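Local coordinates for protein AGR_C_1268p (Agrobacterium tumefaciens str. C58, PDB 2GHS) that probably acts as a gluconolactonase of the SMP-30/regucalcin family, folding as a six-bladed beta-propeller and probably binding one divalent metal ion per subunit, at residues 38-44 / 308-313; 272-276 / 287-293. Numbering follows the deposited sequence.

Contact 1: 38-44 / 308-313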
loop_
_atom_site.group_PDB
_atom_site.type_symbol
_atom_site.label_atom_id
_atom_site.label_comp_id
_atom_site.label_asym_id
_atom_site.label_seq_id
_atom_site.Cartn_x
_atom_site.Cartn_y
_atom_site.Cartn_z
ATOM N N PHE A 38 -17.178 8.066 -10.130
ATOM C CA PHE A 38 -16.750 8.649 -8.883
ATOM C C PHE A 38 -17.803 9.579 -8.321
ATOM O O PHE A 38 -18.258 10.480 -9.007
ATOM C CB PHE A 38 -15.467 9.428 -9.091
ATOM C CG PHE A 38 -14.865 9.958 -7.831
ATOM C CD1 PHE A 38 -14.372 9.101 -6.855
ATOM C CD2 PHE A 38 -14.736 11.326 -7.637
ATOM C CE1 PHE A 38 -13.766 9.614 -5.700
ATOM C CE2 PHE A 38 -14.168 11.839 -6.472
ATOM C CZ PHE A 38 -13.662 10.988 -5.511
ATOM N N ALA A 39 -18.143 9.375 -7.057
ATOM C CA ALA A 39 -19.095 10.223 -6.362
ATOM C C ALA A 39 -18.560 10.498 -4.960
ATOM O O ALA A 39 -19.302 10.755 -4.012
ATOM C CB ALA A 39 -20.447 9.549 -6.296
ATOM N N GLY A 40 -17.256 10.434 -4.827
ATOM C CA GLY A 40 -16.634 10.686 -3.531
ATOM C C GLY A 40 -16.115 12.105 -3.394
ATOM O O GLY A 40 -16.659 13.072 -3.946
ATOM N N ARG A 41 -15.055 12.238 -2.624
ATOM C CA ARG A 41 -14.496 13.543 -2.374
ATOM C C ARG A 41 -12.993 13.512 -2.347
ATOM O O ARG A 41 -12.389 12.424 -2.281
ATOM C CB ARG A 41 -15.020 14.058 -1.059
ATOM C CG ARG A 41 -14.633 13.297 0.144
ATOM C CD ARG A 41 -15.368 13.940 1.325
ATOM N NE ARG A 41 -15.262 13.152 2.547
ATOM C CZ ARG A 41 -14.719 13.561 3.694
ATOM N NH1 ARG A 41 -14.222 14.792 3.836
ATOM N NH2 ARG A 41 -14.679 12.721 4.723
ATOM N N VAL A 42 -12.419 14.706 -2.471
ATOM C CA VAL A 42 -10.981 14.930 -2.332
ATOM C C VAL A 42 -10.660 15.115 -0.871
ATOM O O VAL A 42 -11.145 16.029 -0.252
ATOM C CB VAL A 42 -10.491 16.141 -3.161
ATOM C CG1 VAL A 42 -8.997 16.381 -2.986
ATOM C CG2 VAL A 42 -10.840 15.952 -4.640
ATOM N N LEU A 43 -9.788 14.261 -0.349
ATOM C CA LEU A 43 -9.315 14.359 1.035
ATOM C C LEU A 43 -8.155 15.318 1.187
ATOM O O LEU A 43 -8.027 15.958 2.246
ATOM C CB LEU A 43 -8.902 13.000 1.569
ATOM C CG LEU A 43 -10.010 11.988 1.796
ATOM C CD1 LEU A 43 -9.438 10.678 2.282
ATOM C CD2 LEU A 43 -11.028 12.539 2.758
ATOM N N ASP A 44 -7.310 15.395 0.178
ATOM C CA ASP A 44 -6.180 16.298 0.188
ATOM C C ASP A 44 -5.968 16.791 -1.236
ATOM O O ASP A 44 -5.767 16.003 -2.150
ATOM C CB ASP A 44 -4.928 15.579 0.750
ATOM C CG ASP A 44 -3.680 16.462 0.782
ATOM O OD1 ASP A 44 -3.785 17.701 0.743
ATOM O OD2 ASP A 44 -2.568 15.914 0.827
ATOM N N LEU A 308 -3.846 13.540 -6.525
ATOM C CA LEU A 308 -4.624 13.849 -5.337
ATOM C C LEU A 308 -4.997 12.564 -4.587
ATOM O O LEU A 308 -4.865 11.458 -5.092
ATOM C CB LEU A 308 -5.881 14.648 -5.746
ATOM C CG LEU A 308 -5.710 16.151 -5.929
ATOM C CD1 LEU A 308 -4.488 16.504 -6.728
ATOM C CD2 LEU A 308 -7.018 16.839 -6.483
ATOM N N THR A 309 -5.445 12.735 -3.340
ATOM C CA THR A 309 -5.853 11.648 -2.463
ATOM C C THR A 309 -7.355 11.792 -2.273
ATOM O O THR A 309 -7.863 12.883 -1.924
ATOM C CB THR A 309 -5.081 11.742 -1.129
ATOM O OG1 THR A 309 -3.660 11.671 -1.390
ATOM C CG2 THR A 309 -5.457 10.675 -0.165
ATOM N N PHE A 310 -8.065 10.710 -2.545
ATOM C CA PHE A 310 -9.523 10.689 -2.605
ATOM C C PHE A 310 -10.164 9.779 -1.562
ATOM O O PHE A 310 -9.511 8.952 -0.976
ATOM C CB PHE A 310 -9.975 10.189 -3.976
ATOM C CG PHE A 310 -9.316 10.885 -5.123
ATOM C CD1 PHE A 310 -9.781 12.122 -5.588
ATOM C CD2 PHE A 310 -8.201 10.315 -5.768
ATOM C CE1 PHE A 310 -9.104 12.798 -6.634
ATOM C CE2 PHE A 310 -7.557 10.982 -6.830
ATOM C CZ PHE A 310 -7.980 12.218 -7.236
ATOM N N GLU A 311 -11.449 9.949 -1.357
ATOM C CA GLU A 311 -12.295 8.965 -0.665
ATOM C C GLU A 311 -13.430 8.580 -1.595
ATOM O O GLU A 311 -14.099 9.447 -2.172
ATOM C CB GLU A 311 -12.855 9.592 0.608
ATOM C CG GLU A 311 -13.640 8.701 1.513
ATOM C CD GLU A 311 -14.265 9.523 2.621
ATOM O OE1 GLU A 311 -13.585 9.853 3.591
ATOM O OE2 GLU A 311 -15.448 9.903 2.519
ATOM N N LEU A 312 -13.727 7.292 -1.709
ATOM C CA LEU A 312 -14.843 6.867 -2.561
ATOM C C LEU A 312 -16.193 7.240 -1.921
ATOM O O LEU A 312 -16.256 7.453 -0.693
ATOM C CB LEU A 312 -14.793 5.350 -2.763
ATOM C CG LEU A 312 -13.610 4.746 -3.523
ATOM C CD1 LEU A 312 -13.874 3.274 -3.828
ATOM C CD2 LEU A 312 -13.379 5.493 -4.809
ATOM N N GLY A 313 -17.258 7.282 -2.720
ATOM C CA GLY A 313 -18.579 7.586 -2.205
ATOM C C GLY A 313 -19.299 6.416 -1.567
ATOM O O GLY A 313 -20.343 6.581 -0.946
HETATM O O HOH W 1 -17.378 6.856 -5.573
HETATM O O HOH W 2 -2.544 14.177 -1.492
#

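Contact 2: 272-276 / 287-293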
loop_
_atom_site.group_PDB
_atom_site.type_symbol
_atom_site.label_atom_id
_atom_site.label_comp_id
_atom_site.label_asym_id
_atom_site.label_seq_id
_atom_site.Cartn_x
_atom_site.Cartn_y
_atom_site.Cartn_z
ATOM N N GLN A 272 -3.379 7.533 -12.348
ATOM C CA GLN A 272 -2.273 6.713 -11.856
ATOM C C GLN A 272 -2.548 6.317 -10.405
ATOM O O GLN A 272 -1.894 6.780 -9.463
ATOM C CB GLN A 272 -0.945 7.418 -12.035
ATOM C CG GLN A 272 -0.686 7.737 -13.469
ATOM C CD GLN A 272 0.702 8.108 -13.803
ATOM O OE1 GLN A 272 1.180 7.715 -14.864
ATOM N NE2 GLN A 272 1.358 8.893 -12.959
ATOM N N THR A 273 -3.538 5.427 -10.283
ATOM C CA THR A 273 -4.094 5.041 -8.995
ATOM C C THR A 273 -3.072 4.120 -8.321
ATOM O O THR A 273 -2.595 3.147 -8.946
ATOM C CB THR A 273 -5.383 4.255 -9.174
ATOM O OG1 THR A 273 -6.057 4.684 -10.331
ATOM C CG2 THR A 273 -6.294 4.408 -7.961
ATOM N N THR A 274 -2.729 4.388 -7.059
ATOM C CA THR A 274 -1.663 3.596 -6.435
ATOM C C THR A 274 -2.064 2.658 -5.292
ATOM O O THR A 274 -1.564 1.565 -5.238
ATOM C CB THR A 274 -0.531 4.483 -5.927
ATOM O OG1 THR A 274 -1.064 5.507 -5.116
ATOM C CG2 THR A 274 0.223 5.095 -7.092
ATOM N N CYS A 275 -2.960 3.061 -4.413
ATOM C CA CYS A 275 -3.246 2.247 -3.233
ATOM C C CYS A 275 -4.513 2.669 -2.501
ATOM O O CYS A 275 -4.739 3.858 -2.333
ATOM C CB CYS A 275 -2.068 2.267 -2.242
ATOM S SG CYS A 275 -2.097 0.901 -1.036
ATOM N N PRO A 276 -5.323 1.684 -2.074
ATOM C CA PRO A 276 -6.426 1.987 -1.150
ATOM C C PRO A 276 -6.081 1.828 0.340
ATOM O O PRO A 276 -5.116 1.150 0.715
ATOM C CB PRO A 276 -7.482 0.981 -1.572
ATOM C CG PRO A 276 -6.732 -0.155 -2.142
ATOM C CD PRO A 276 -5.333 0.262 -2.442
ATOM N N LEU A 287 -10.094 5.288 1.319
ATOM C CA LEU A 287 -9.132 6.294 0.805
ATOM C C LEU A 287 -8.338 5.711 -0.360
ATOM O O LEU A 287 -8.034 4.510 -0.327
ATOM C CB LEU A 287 -8.203 6.722 1.969
ATOM C CG LEU A 287 -7.045 7.697 1.705
ATOM C CD1 LEU A 287 -6.679 8.370 3.003
ATOM C CD2 LEU A 287 -5.826 6.990 1.143
ATOM N N VAL A 288 -7.983 6.534 -1.361
ATOM C CA VAL A 288 -7.250 6.085 -2.554
ATOM C C VAL A 288 -6.216 7.145 -2.894
ATOM O O VAL A 288 -6.573 8.309 -3.071
ATOM C CB VAL A 288 -8.201 5.909 -3.762
ATOM C CG1 VAL A 288 -7.454 5.374 -4.916
ATOM C CG2 VAL A 288 -9.395 5.012 -3.386
ATOM N N THR A 289 -4.938 6.764 -2.892
ATOM C CA THR A 289 -3.845 7.602 -3.342
ATOM C C THR A 289 -3.629 7.473 -4.837
ATOM O O THR A 289 -4.013 6.482 -5.491
ATOM C CB THR A 289 -2.523 7.279 -2.620
ATOM O OG1 THR A 289 -2.279 5.871 -2.636
ATOM C CG2 THR A 289 -2.607 7.712 -1.166
ATOM N N SER A 290 -2.943 8.473 -5.357
ATOM C CA SER A 290 -2.576 8.495 -6.770
ATOM C C SER A 290 -1.230 9.218 -6.994
ATOM O O SER A 290 -0.586 9.689 -6.059
ATOM C CB SER A 290 -3.682 9.123 -7.633
ATOM O OG SER A 290 -3.821 10.517 -7.396
ATOM N N ALA A 291 -0.795 9.226 -8.238
ATOM C CA ALA A 291 0.546 9.727 -8.586
ATOM C C ALA A 291 0.525 10.641 -9.810
ATOM O O ALA A 291 -0.334 10.523 -10.688
ATOM C CB ALA A 291 1.513 8.536 -8.861
ATOM N N ARG A 292 1.512 11.553 -9.860
ATOM C CA ARG A 292 1.831 12.349 -11.047
ATOM C C ARG A 292 3.091 11.856 -11.770
ATOM O O ARG A 292 3.457 12.384 -12.820
ATOM C CB ARG A 292 2.064 13.812 -10.658
ATOM C CG ARG A 292 0.807 14.547 -10.432
ATOM C CD ARG A 292 0.997 16.059 -10.274
ATOM N NE ARG A 292 -0.352 16.618 -10.246
ATOM C CZ ARG A 292 -0.672 17.901 -10.276
ATOM N NH1 ARG A 292 0.263 18.840 -10.333
ATOM N NH2 ARG A 292 -1.956 18.232 -10.248
ATOM N N GLU A 293 3.782 10.881 -11.183
ATOM C CA GLU A 293 5.089 10.430 -11.699
ATOM C C GLU A 293 5.010 10.107 -13.192
ATOM O O GLU A 293 4.096 9.414 -13.638
ATOM C CB GLU A 293 5.580 9.203 -10.914
ATOM C CG GLU A 293 6.993 8.676 -11.258
ATOM C CD GLU A 293 7.216 7.240 -10.761
ATOM O OE1 GLU A 293 6.225 6.520 -10.518
ATOM O OE2 GLU A 293 8.383 6.812 -10.628
HETATM O O HOH W 3 -2.913 10.274 -11.206
#

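Contact 1: 38-44 / 308-313
Strand 41-44 pairs antiparallel, as the sheet's edge strand, with 309-311, an arrangement consistent with the closure of a beta-propeller, in which an N-terminal strand completes a blade built from the C-terminal part. L308 begins the contact through its CD2 atom, 4.0 Å from V42 CG1. Opposite T309 the strand 41-44 carries an extra residue, L43, a beta bulge between V42 and D44, so T309 O accepts from L43 N (2.8 Å) and, weakly, from D44 N (3.3 Å), while T309 N makes a long, weak bond to D44 O (3.5 Å). A water joins T309 OG1 to D44 OD2, which also takes part in a salt bridge with K83. F310 faces V42 in a non-hydrogen-bonded pair; its CD1 lies 4.1 Å from V42 CG2 and 4.0 Å from F38 CZ, so the three side chains form one apolar patch. E311 and R41 form a hydrogen-bonded pair, with their side chains on the same face: E311 N donates to R41 O (2.8 Å), E311 O accepts from R41 N (3.0 Å), and a salt bridge runs from R41 NE to E311 OE2 (3.3 Å). L312 CD2 reaches the edge of the F38 ring, 4.2 Å from F38 CE1. At G313 a water bridges its N to A39 N; G40 CA comes within 3.1 Å of E311 O, where a CB on G40 would clash. Within the four-stranded antiparallel sheet, 309-311 lies between outermost strand 41-44 and strand 285-290, with F310 and L312 backbone-bonded to V288 and L286, while W65 of strand 62-67 packs against D44 and T309.

Contact 2: 272-276 / 287-293
The two strands of a beta hairpin meet here, 273-276 against 287-290, their axes 4.5 Å apart at closest approach and running 151° from one another. Q272 opens the contact with its side chain: Q272 NE2 donates to E293 O (2.9 Å) and weakly to A291 O (3.3 Å), while Q272 O takes a weak bond from A291 N (2.9 Å) and a water links Q272 N to A291 O. T273 and S290 form a non-hydrogen-bonded pair, and T273 CG2 touches V288 CG1 at 3.4 Å; the T273 hydroxyl turns instead to A252. T274 N donates to T289 O (2.9 Å) in nearly straight geometry, and T274 OG1 lies 2.8 Å from T289 OG1 while also bonding to G51 O. C275 O accepts from T289 N (3.0 Å) and receives a CA-H...O contact from V288 CA (3.4 Å). P276, which has no amide proton to give, approaches L287 O through its CA (3.1 Å). The contact is thus buried yet largely polar. T274 and C275 border the predicted metal site: the C275 side chain is about 4 Å from that of E52 at the nearest atoms, and the T274 side chain about 4 Å from that of D233, predicted both as a metal ligand and as the proton donor/acceptor. The buried polar groups of 272-276 are thus largely met by partners where the strand passes the predicted active site.

How the contacts relate
Contact 1 and contact 2 lie in the same four-stranded antiparallel sheet, their centres 11 Å apart; contact 1 pairs the first two strands and contact 2 the last two, of the order 41-44, 309-311, 285-290, 273-279. The middle two are joined by F310 N to V288 O (2.9 Å) and L308 O to S290 OG (2.7 Å), both probable hydrogen bonds. Along the chain, contact 2 is a local hairpin nested inside the long loop closed by contact 1. Three strands of this blade thus come from the C-terminal part, and N-terminal 41-44 forms the edge opposite to 273-279, closing the propeller. Strand 273-279 lies nearer the predicted metal site than contact 1 does.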